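Local coordinates for extracellular solute-binding protein, family 1 (Bifidobacterium longum subsp. infantis, PDB 6FTH) that probably binds human milk oligosaccharides outside the cell and delivers them to an ABC transporter for uptake, at residues A76-G81 / G101-L106. Sequence-based numbering, arbitrary orientation.
Sequences ATLAAG and GLFEDL
Leu102 reaches from the loop after helix 93-98 to the C-terminal end of helix 67-80, where Leu78 and Gly81 receive it. Its CB already heads for the helix, and from CG the two methyls part. Leu102 CD1 goes to the backbone just past the last turn and lies 3.9 Å from Gly81 CA. Leu102 CD2 turns to Leu78, lying 3.8 Å from Leu78 O and 3.9 Å from Leu78 CD2. The same Leu78 O accepts a 3.0 Å hydrogen bond from Gly81 N, part of the Schellman motif that ends the helix; Gly81 has the positive phi (67°) of such a turn. The contact lies in the lobe of this solute-binding protein built round the sheet of strands 59-66, 29-36, 86-88 and 339-343, and packs a helix end against a neighbouring loop. Leu78 CG sits anti to its carbonyl carbon (chi1 -72°), and from there the CD2 methyl reaches both Leu102 and Phe103. This methyl meets the Phe103 ring at its CE2-CZ edge, near the ring plane, with Phe103 CE2 and CZ each 4.0 Å from Leu78 CD2. The Leu78 and Phe103 side chains run roughly perpendicular. No hydrogen bond joins the segments. Phe91 touches both Leu78 and the ring of Phe103, Phe99 adds to the cover over Leu78, and backbone bonds tie Leu102 to Ser345 and Glu104 to Leu343.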
loop_
_atom_site.group_PDB
_atom_site.type_symbol
_atom_site.label_atom_id
_atom_site.label_comp_id
_atom_site.label_asym_id
_atom_site.label_seq_id
_atom_site.Cartn_x
_atom_site.Cartn_y
_atom_site.Cartn_z
ATOM N N ALA A 76 13.299 13.216 15.756
ATOM C CA ALA A 76 14.430 13.655 16.566
ATOM C C ALA A 76 15.747 13.471 15.823
ATOM O O ALA A 76 16.657 14.302 15.933
ATOM C CB ALA A 76 14.441 12.875 17.878
ATOM N N THR A 77 15.872 12.379 15.063
ATOM C CA THR A 77 17.100 12.127 14.312
ATOM C C THR A 77 17.319 13.204 13.259
ATOM O O THR A 77 18.426 13.736 13.114
ATOM C CB THR A 77 17.033 10.727 13.677
ATOM O OG1 THR A 77 16.933 9.735 14.709
ATOM C CG2 THR A 77 18.265 10.436 12.832
ATOM N N LEU A 78 16.268 13.546 12.515
ATOM C CA LEU A 78 16.375 14.619 11.529
ATOM C C LEU A 78 16.686 15.958 12.197
ATOM O O LEU A 78 17.554 16.709 11.735
ATOM C CB LEU A 78 15.077 14.715 10.726
ATOM C CG LEU A 78 14.858 13.573 9.731
ATOM C CD1 LEU A 78 13.388 13.463 9.331
ATOM C CD2 LEU A 78 15.746 13.750 8.520
ATOM N N ALA A 79 15.967 16.284 13.276
ATOM C CA ALA A 79 16.182 17.563 13.949
ATOM C C ALA A 79 17.620 17.702 14.428
ATOM O O ALA A 79 18.192 18.798 14.391
ATOM C CB ALA A 79 15.225 17.698 15.128
ATOM N N ALA A 80 18.223 16.603 14.883
ATOM C CA ALA A 80 19.602 16.625 15.354
ATOM C C ALA A 80 20.626 16.510 14.235
ATOM O O ALA A 80 21.818 16.729 14.483
ATOM C CB ALA A 80 19.822 15.469 16.317
ATOM N N GLY A 81 20.210 16.134 13.029
ATOM C CA GLY A 81 21.154 15.905 11.958
ATOM C C GLY A 81 22.065 14.718 12.164
ATOM O O GLY A 81 23.114 14.643 11.525
ATOM N N GLY A 101 19.452 20.222 3.256
ATOM C CA GLY A 101 20.903 20.235 3.350
ATOM C C GLY A 101 21.496 19.002 3.987
ATOM O O GLY A 101 22.721 18.837 3.951
ATOM N N LEU A 102 20.664 18.137 4.561
ATOM C CA LEU A 102 21.129 16.920 5.207
ATOM C C LEU A 102 21.483 15.824 4.207
ATOM O O LEU A 102 22.245 14.912 4.555
ATOM C CB LEU A 102 20.028 16.398 6.135
ATOM C CG LEU A 102 20.304 16.131 7.609
ATOM C CD1 LEU A 102 21.140 17.253 8.260
ATOM C CD2 LEU A 102 18.967 15.967 8.331
ATOM N N PHE A 103 20.951 15.882 2.987
ATOM C CA PHE A 103 20.997 14.746 2.071
ATOM C C PHE A 103 21.604 15.111 0.725
ATOM O O PHE A 103 21.364 16.189 0.185
ATOM C CB PHE A 103 19.580 14.168 1.855
ATOM C CG PHE A 103 18.981 13.592 3.107
ATOM C CD1 PHE A 103 19.437 12.392 3.609
ATOM C CD2 PHE A 103 17.993 14.268 3.793
ATOM C CE1 PHE A 103 18.903 11.850 4.774
ATOM C CE2 PHE A 103 17.450 13.733 4.948
ATOM C CZ PHE A 103 17.914 12.516 5.439
ATOM N N GLU A 104 22.374 14.175 0.179
ATOM C CA GLU A 104 22.914 14.316 -1.164
ATOM C C GLU A 104 21.788 14.273 -2.190
ATOM O O GLU A 104 20.895 13.422 -2.120
ATOM C CB GLU A 104 23.870 13.151 -1.429
ATOM C CG GLU A 104 24.464 13.103 -2.830
ATOM C CD GLU A 104 25.801 13.793 -2.899
ATOM O OE1 GLU A 104 26.150 14.515 -1.939
ATOM O OE2 GLU A 104 26.496 13.601 -3.913
ATOM N N ASP A 105 21.854 15.171 -3.167
ATOM C CA ASP A 105 20.945 15.139 -4.317
ATOM C C ASP A 105 21.476 14.078 -5.271
ATOM O O ASP A 105 22.410 14.322 -6.040
ATOM C CB ASP A 105 20.885 16.508 -4.983
ATOM C CG ASP A 105 20.005 16.533 -6.235
ATOM O OD1 ASP A 105 19.393 15.509 -6.610
ATOM O OD2 ASP A 105 19.952 17.601 -6.874
ATOM N N LEU A 106 20.885 12.885 -5.206
ATOM C CA LEU A 106 21.345 11.748 -5.988
ATOM C C LEU A 106 21.086 11.902 -7.479
ATOM O O LEU A 106 21.680 11.163 -8.271
ATOM C CB LEU A 106 20.661 10.478 -5.474
ATOM C CG LEU A 106 20.984 10.127 -4.026
ATOM C CD1 LEU A 106 19.984 9.117 -3.461
ATOM C CD2 LEU A 106 22.414 9.580 -3.939
#